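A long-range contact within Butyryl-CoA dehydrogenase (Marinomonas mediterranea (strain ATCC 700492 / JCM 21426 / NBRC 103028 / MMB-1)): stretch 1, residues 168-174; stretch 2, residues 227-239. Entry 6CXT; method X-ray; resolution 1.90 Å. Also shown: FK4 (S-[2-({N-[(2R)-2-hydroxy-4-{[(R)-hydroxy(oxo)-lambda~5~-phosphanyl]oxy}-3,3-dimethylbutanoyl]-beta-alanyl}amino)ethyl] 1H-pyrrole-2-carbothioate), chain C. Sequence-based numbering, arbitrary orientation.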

ATOM      1  N   VAL B 168      25.737 -24.568 -16.295  1.00 20.85           N
ATOM      2  CA  VAL B 168      26.655 -23.528 -15.848  1.00 21.68           C
ATOM      3  C   VAL B 168      26.766 -22.554 -17.006  1.00 24.51           C
ATOM      4  O   VAL B 168      26.837 -22.993 -18.153  1.00 23.92           O
ATOM      5  CB  VAL B 168      28.029 -24.133 -15.545  1.00 22.65           C
ATOM      6  CG1 VAL B 168      29.058 -23.081 -15.147  1.00 21.37           C
ATOM      7  CG2 VAL B 168      27.881 -25.178 -14.457  1.00 20.93           C
ATOM      8  N   TYR B 169      26.747 -21.253 -16.691  1.00 22.84           N
ATOM      9  CA  TYR B 169      26.793 -20.199 -17.694  1.00 23.23           C
ATOM     10  C   TYR B 169      28.131 -19.524 -17.482  1.00 23.19           C
ATOM     11  O   TYR B 169      28.478 -19.149 -16.355  1.00 25.16           O
ATOM     12  CB  TYR B 169      25.549 -19.213 -17.546  1.00 22.59           C
ATOM     13  CG  TYR B 169      24.258 -19.898 -17.913  1.00 22.20           C
ATOM     14  CD1 TYR B 169      23.523 -20.631 -16.965  1.00 21.12           C
ATOM     15  CD2 TYR B 169      23.748 -19.797 -19.179  1.00 20.12           C
ATOM     16  CE1 TYR B 169      22.370 -21.300 -17.322  1.00 20.91           C
ATOM     17  CE2 TYR B 169      22.574 -20.442 -19.538  1.00 22.26           C
ATOM     18  CZ  TYR B 169      21.886 -21.173 -18.604  1.00 21.33           C
ATOM     19  OH  TYR B 169      20.735 -21.802 -18.986  1.00 21.42           O
ATOM     20  N   ALA B 170      28.937 -19.412 -18.559  1.00 23.47           N
ATOM     21  CA  ALA B 170      30.342 -19.013 -18.414  1.00 23.47           C
ATOM     22  C   ALA B 170      30.709 -18.036 -19.550  1.00 22.81           C
ATOM     23  O   ALA B 170      30.100 -18.101 -20.590  1.00 22.58           O
ATOM     24  CB  ALA B 170      31.269 -20.240 -18.447  1.00 25.14           C
ATOM     25  N   THR B 171      31.662 -17.147 -19.314  1.00 24.24           N
ATOM     26  CA  THR B 171      32.113 -16.256 -20.406  1.00 26.94           C
ATOM     27  C   THR B 171      33.086 -17.017 -21.338  1.00 29.27           C
ATOM     28  O   THR B 171      34.152 -17.470 -20.882  1.00 27.49           O
ATOM     29  CB  THR B 171      32.785 -15.029 -19.822  1.00 27.33           C
ATOM     30  OG1 THR B 171      31.836 -14.384 -18.961  1.00 29.69           O
ATOM     31  CG2 THR B 171      33.184 -14.022 -20.961  1.00 27.42           C
ATOM     32  N   THR B 172      32.691 -17.167 -22.599  1.00 30.72           N
ATOM     33  CA  THR B 172      33.598 -17.653 -23.634  1.00 31.98           C
ATOM     34  C   THR B 172      34.333 -16.572 -24.463  1.00 37.14           C
ATOM     35  O   THR B 172      35.394 -16.875 -25.058  1.00 30.91           O
ATOM     36  CB  THR B 172      32.940 -18.677 -24.535  1.00 32.61           C
ATOM     37  OG1 THR B 172      31.653 -18.209 -24.952  1.00 30.57           O
ATOM     38  CG2 THR B 172      32.809 -20.030 -23.799  1.00 30.73           C
ATOM     39  N   ASN B 173      33.827 -15.321 -24.474  1.00 31.44           N
ATOM     40  CA  ASN B 173      34.488 -14.217 -25.224  1.00 33.00           C
ATOM     41  C   ASN B 173      34.054 -12.863 -24.664  1.00 31.61           C
ATOM     42  O   ASN B 173      32.957 -12.399 -24.966  1.00 33.20           O
ATOM     43  CB  ASN B 173      34.199 -14.361 -26.737  1.00 31.33           C
ATOM     44  CG  ASN B 173      35.005 -13.372 -27.632  1.00 38.75           C
ATOM     45  OD1 ASN B 173      35.283 -13.695 -28.787  1.00 43.50           O
ATOM     46  ND2 ASN B 173      35.316 -12.192 -27.141  1.00 36.46           N
ATOM     47  N   LYS B 174      34.908 -12.258 -23.848  1.00 31.88           N
ATOM     48  CA  LYS B 174      34.640 -10.986 -23.165  1.00 39.12           C
ATOM     49  C   LYS B 174      34.188  -9.889 -24.131  1.00 43.52           C
ATOM     50  O   LYS B 174      33.279  -9.108 -23.825  1.00 38.34           O
ATOM     51  CB  LYS B 174      35.893 -10.522 -22.428  1.00 46.52           C
ATOM     52  CG  LYS B 174      35.694 -10.079 -20.981  1.00 52.88           C
ATOM     53  CD  LYS B 174      37.016 -10.059 -20.188  1.00 60.37           C
ATOM     54  CE  LYS B 174      37.720 -11.424 -20.091  1.00 66.95           C
ATOM     55  NZ  LYS B 174      38.866 -11.522 -21.123  1.00 74.40           N
TER
HETATM   56  O01 FK4 C 100      16.033 -10.983 -21.201  1.00 24.35           O
HETATM   57  P02 FK4 C 100      17.557 -10.648 -21.087  1.00 27.76           P
HETATM   58  O03 FK4 C 100      18.101 -10.310 -19.654  1.00 25.44           O
HETATM   59  C04 FK4 C 100      17.288  -9.589 -18.774  1.00 24.44           C
HETATM   60  C05 FK4 C 100      18.021  -8.794 -17.736  1.00 26.00           C
HETATM   61  C06 FK4 C 100      16.960  -8.111 -16.833  1.00 25.44           C
HETATM   62  C07 FK4 C 100      18.896  -7.745 -18.474  1.00 25.66           C
HETATM   63  C08 FK4 C 100      18.984  -9.681 -16.905  1.00 24.19           C
HETATM   64  O09 FK4 C 100      19.914  -8.931 -16.162  1.00 25.71           O
HETATM   65  C10 FK4 C 100      18.254 -10.699 -16.005  1.00 24.13           C
HETATM   66  N11 FK4 C 100      18.542 -10.528 -14.588  1.00 22.76           N
HETATM   67  C12 FK4 C 100      17.898 -11.397 -13.669  1.00 23.12           C
HETATM   68  C13 FK4 C 100      18.747 -12.653 -13.371  1.00 22.02           C
HETATM   69  C14 FK4 C 100      17.937 -13.807 -12.959  1.00 21.27           C
HETATM   70  N15 FK4 C 100      18.690 -14.675 -12.160  1.00 21.89           N
HETATM   71  C16 FK4 C 100      18.096 -15.936 -11.714  1.00 19.96           C
HETATM   72  C17 FK4 C 100      19.167 -17.021 -11.489  1.00 20.14           C
HETATM   73  S18 FK4 C 100      18.480 -18.651 -11.428  1.00 25.99           S
HETATM   74  C19 FK4 C 100      17.384 -18.565 -10.011  1.00 27.39           C
HETATM   75  C20 FK4 C 100      16.958 -19.963  -9.797  1.00 28.49           C
HETATM   76  C21 FK4 C 100      16.318 -20.500  -8.702  1.00 34.29           C
HETATM   77  C22 FK4 C 100      16.109 -21.859  -9.018  1.00 29.40           C
HETATM   78  C23 FK4 C 100      16.644 -22.114 -10.305  1.00 33.58           C
HETATM   79  N24 FK4 C 100      17.157 -20.969 -10.801  1.00 26.49           N
HETATM   80  O25 FK4 C 100      17.525 -17.631  -9.190  1.00 23.75           O
HETATM   81  O26 FK4 C 100      16.775 -14.011 -13.302  1.00 21.54           O
HETATM   82  O27 FK4 C 100      17.419 -11.579 -16.405  1.00 24.87           O
HETATM   83  O28 FK4 C 100      18.318 -11.828 -21.596  1.00 28.79           O
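Stretch 2 (227-239) REGQGARIFAASM

Stretch 2 opens with a turn and then becomes a helix. Residues Arg-227 to Gln-230 form a type II beta turn, closed by a backbone hydrogen bond from Gln-230 N to Arg-227 O at 3.2 Å. Gly-229 occupies the turn position with phi/psi of 91/-16°, where a CB would be jammed against the carbonyl oxygen of Glu-228; these backbone angles by themselves call for glycine. The turn is braced further by Arg-227 N, which donates to Gln-230 OE1 at 2.9 Å with a nearly straight N-H...O angle of 168°. The helix runs from Gly-231 through Met-239 and beyond, and its i-to-i+4 pattern is regular: Phe-235 N to Gly-231 O measures 2.8 Å, and Met-239 N to Phe-235 O 2.9 Å.

The helix lies across strand 168-171 in a roughly antiparallel sense. The angle between the two N-to-C directions is 153° (signed crossing angle -153°), and the axes approach to 9.2 Å. Register is set at two points, Tyr-169 CA to Gly-231 CA at 6.2 Å and Thr-172 CA to Gly-229 CA at 6.9 Å. The contact is modest, burying 297 Å² summed over both sides, and Tyr-169 contributes 107 Å² of it.

Apolar and aromatic packing centres on that tyrosine. Its CA-to-CB bond points toward the helix, and chi1 of -68° (m) with chi2 of 87° carries the ring along the helix surface. Tyr-169 CE2 lies 3.5 Å from Gly-231 O and 3.5 Å from Phe-235 CB, while Tyr-169 OH comes within 3.9 Å of Ile-234 CG2. Gly-231 O and Ile-234 CG2 sit at the ring edge, near its plane, whereas Phe-235 CD1 lies over one face. The two aromatic rings form an edge-to-face pair, the edge of Phe-235 directed at the face of Tyr-169, with centroids 5.1 Å apart and planes at 75°. Phe-235 adopts chi1 of -179° (t), and its far end meets the ligand, Phe-235 CZ being 3.7 Å from FK4 C17; the same side chain thus touches both the tyrosine and the bound group.

Polar contacts occur at both ends of this arrangement. Near the turn, Thr-172 OG1 donates a hydrogen bond to Glu-228 OE2 at 2.6 Å, a short distance that ties the residue following the strand to the turn. The CA-to-CB bond of Thr-172 points toward stretch 2; that of Glu-228 runs sideways, yet the end of its side chain comes nearer and brings the carboxylate into range. Asn-173 CB adds a looser contact, 3.9 Å from Glu-228 OE2. Farther along the helix, Tyr-169 OH and Ser-238 OG are 4.0 Å apart, too far for a direct bond, and a water bridges them with hydrogen bonds of 2.6 Å to Tyr-169 OH and 2.6 Å to Ser-238 OG.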

ATOM      1  N   ARG B 227      25.174 -23.139 -29.252  1.00 31.89           N
ATOM      2  CA  ARG B 227      26.443 -22.727 -29.842  1.00 37.17           C
ATOM      3  C   ARG B 227      27.230 -21.861 -28.887  1.00 36.99           C
ATOM      4  O   ARG B 227      26.653 -21.237 -27.984  1.00 37.12           O
ATOM      5  CB  ARG B 227      26.147 -21.929 -31.141  1.00 39.81           C
ATOM      6  CG  ARG B 227      25.709 -22.790 -32.311  1.00 51.12           C
ATOM      7  CD  ARG B 227      24.970 -21.968 -33.352  1.00 63.15           C
ATOM      8  NE  ARG B 227      23.532 -22.253 -33.293  1.00 77.14           N
ATOM      9  CZ  ARG B 227      22.550 -21.411 -33.617  1.00 78.90           C
ATOM     10  NH1 ARG B 227      22.812 -20.175 -34.026  1.00 85.26           N
ATOM     11  NH2 ARG B 227      21.288 -21.807 -33.502  1.00 73.75           N
ATOM     12  N   GLU B 228      28.546 -21.775 -29.069  1.00 33.83           N
ATOM     13  CA  GLU B 228      29.312 -20.745 -28.377  1.00 32.28           C
ATOM     14  C   GLU B 228      28.648 -19.375 -28.582  1.00 34.47           C
ATOM     15  O   GLU B 228      28.224 -19.035 -29.708  1.00 29.76           O
ATOM     16  CB  GLU B 228      30.777 -20.702 -28.826  1.00 31.72           C
ATOM     17  CG  GLU B 228      31.679 -19.829 -27.935  1.00 38.31           C
ATOM     18  CD  GLU B 228      31.736 -18.337 -28.341  1.00 43.35           C
ATOM     19  OE1 GLU B 228      31.680 -18.102 -29.577  1.00 47.79           O
ATOM     20  OE2 GLU B 228      31.866 -17.400 -27.464  1.00 34.92           O
ATOM     21  N   GLY B 229      28.555 -18.610 -27.490  1.00 30.40           N
ATOM     22  CA  GLY B 229      27.960 -17.257 -27.509  1.00 28.92           C
ATOM     23  C   GLY B 229      26.458 -17.150 -27.230  1.00 27.86           C
ATOM     24  O   GLY B 229      25.964 -16.020 -26.983  1.00 27.00           O
ATOM     25  N   GLN B 230      25.736 -18.271 -27.306  1.00 28.32           N
ATOM     26  CA  GLN B 230      24.283 -18.296 -27.118  1.00 28.47           C
ATOM     27  C   GLN B 230      23.845 -18.323 -25.616  1.00 27.54           C
ATOM     28  O   GLN B 230      22.654 -18.378 -25.350  1.00 29.33           O
ATOM     29  CB  GLN B 230      23.618 -19.475 -27.817  1.00 32.81           C
ATOM     30  CG  GLN B 230      23.668 -19.424 -29.336  1.00 42.17           C
ATOM     31  CD  GLN B 230      22.813 -20.489 -30.028  1.00 49.80           C
ATOM     32  OE1 GLN B 230      22.699 -21.649 -29.600  1.00 44.77           O
ATOM     33  NE2 GLN B 230      22.213 -20.085 -31.145  1.00 57.17           N
ATOM     34  N   GLY B 231      24.809 -18.310 -24.705  1.00 25.59           N
ATOM     35  CA  GLY B 231      24.596 -18.502 -23.257  1.00 27.40           C
ATOM     36  C   GLY B 231      23.537 -17.549 -22.695  1.00 29.65           C
ATOM     37  O   GLY B 231      22.595 -18.007 -22.007  1.00 28.54           O
ATOM     38  N   ALA B 232      23.688 -16.247 -22.964  1.00 25.52           N
ATOM     39  CA  ALA B 232      22.722 -15.261 -22.449  1.00 26.72           C
ATOM     40  C   ALA B 232      21.280 -15.540 -22.881  1.00 27.11           C
ATOM     41  O   ALA B 232      20.351 -15.453 -22.057  1.00 26.87           O
ATOM     42  CB  ALA B 232      23.136 -13.848 -22.795  1.00 27.55           C
ATOM     43  N   ARG B 233      21.077 -15.892 -24.146  1.00 26.07           N
ATOM     44  CA  ARG B 233      19.745 -16.159 -24.682  1.00 25.19           C
ATOM     45  C   ARG B 233      19.164 -17.494 -24.281  1.00 25.53           C
ATOM     46  O   ARG B 233      17.943 -17.636 -24.098  1.00 24.68           O
ATOM     47  CB  ARG B 233      19.685 -15.908 -26.206  1.00 27.27           C
ATOM     48  CG  ARG B 233      19.973 -14.430 -26.523  1.00 28.87           C
ATOM     49  CD  ARG B 233      20.005 -14.076 -28.013  1.00 29.88           C
ATOM     50  NE  ARG B 233      18.688 -14.193 -28.620  1.00 32.15           N
ATOM     51  CZ  ARG B 233      17.735 -13.254 -28.614  1.00 34.90           C
ATOM     52  NH1 ARG B 233      17.915 -12.050 -28.044  1.00 32.92           N
ATOM     53  NH2 ARG B 233      16.583 -13.534 -29.221  1.00 37.31           N
ATOM     54  N   ILE B 234      20.015 -18.495 -24.111  1.00 24.55           N
ATOM     55  CA  ILE B 234      19.553 -19.754 -23.548  1.00 22.96           C
ATOM     56  C   ILE B 234      19.143 -19.532 -22.060  1.00 20.33           C
ATOM     57  O   ILE B 234      18.148 -20.092 -21.618  1.00 21.73           O
ATOM     58  CB  ILE B 234      20.649 -20.860 -23.657  1.00 26.21           C
ATOM     59  CG1 ILE B 234      20.763 -21.256 -25.153  1.00 25.85           C
ATOM     60  CG2 ILE B 234      20.277 -22.113 -22.821  1.00 23.28           C
ATOM     61  CD1 ILE B 234      21.848 -22.261 -25.474  1.00 28.94           C
ATOM     62  N   PHE B 235      19.931 -18.752 -21.341  1.00 21.27           N
ATOM     63  CA  PHE B 235      19.567 -18.447 -19.954  1.00 23.52           C
ATOM     64  C   PHE B 235      18.196 -17.713 -19.930  1.00 26.87           C
ATOM     65  O   PHE B 235      17.267 -18.118 -19.219  1.00 22.48           O
ATOM     66  CB  PHE B 235      20.596 -17.613 -19.255  1.00 22.58           C
ATOM     67  CG  PHE B 235      20.192 -17.333 -17.835  1.00 24.22           C
ATOM     68  CD1 PHE B 235      20.098 -18.415 -16.911  1.00 22.12           C
ATOM     69  CD2 PHE B 235      19.762 -16.044 -17.449  1.00 25.51           C
ATOM     70  CE1 PHE B 235      19.640 -18.195 -15.603  1.00 23.62           C
ATOM     71  CE2 PHE B 235      19.325 -15.823 -16.127  1.00 25.69           C
ATOM     72  CZ  PHE B 235      19.273 -16.892 -15.222  1.00 23.37           C
ATOM     73  N   ALA B 236      18.048 -16.674 -20.766  1.00 23.09           N
ATOM     74  CA  ALA B 236      16.735 -16.017 -20.879  1.00 22.93           C
ATOM     75  C   ALA B 236      15.626 -17.015 -21.179  1.00 24.63           C
ATOM     76  O   ALA B 236      14.522 -16.927 -20.600  1.00 23.60           O
ATOM     77  CB  ALA B 236      16.753 -14.863 -21.892  1.00 23.16           C
ATOM     78  N   ALA B 237      15.869 -17.995 -22.044  1.00 20.39           N
ATOM     79  CA  ALA B 237      14.811 -18.934 -22.365  1.00 21.44           C
ATOM     80  C   ALA B 237      14.480 -19.869 -21.192  1.00 22.26           C
ATOM     81  O   ALA B 237      13.329 -20.294 -20.985  1.00 22.57           O
ATOM     82  CB  ALA B 237      15.178 -19.778 -23.588  1.00 22.04           C
ATOM     83  N   SER B 238      15.489 -20.167 -20.409  1.00 21.99           N
ATOM     84  CA  SER B 238      15.285 -21.068 -19.256  1.00 25.18           C
ATOM     85  C   SER B 238      14.512 -20.283 -18.143  1.00 23.20           C
ATOM     86  O   SER B 238      13.655 -20.838 -17.507  1.00 22.29           O
ATOM     87  CB  SER B 238      16.631 -21.605 -18.819  1.00 27.03           C
ATOM     88  OG  SER B 238      17.066 -21.243 -17.551  1.00 35.48           O
ATOM     89  N   MET B 239      14.854 -19.018 -17.953  1.00 21.08           N
ATOM     90  CA  MET B 239      14.092 -18.128 -17.022  1.00 21.61           C
ATOM     91  C   MET B 239      12.662 -17.921 -17.517  1.00 23.46           C
ATOM     92  O   MET B 239      11.744 -17.811 -16.720  1.00 20.66           O
ATOM     93  CB  MET B 239      14.786 -16.808 -16.832  1.00 21.21           C
ATOM     94  CG  MET B 239      16.007 -16.860 -15.955  1.00 20.71           C
ATOM     95  SD  MET B 239      15.674 -17.686 -14.345  1.00 24.51           S
ATOM     96  CE  MET B 239      16.342 -19.353 -14.626  1.00 21.51           C
TER
HETATM   97  O   HOH W   1      19.269 -22.442 -16.960  1.00 22.90           O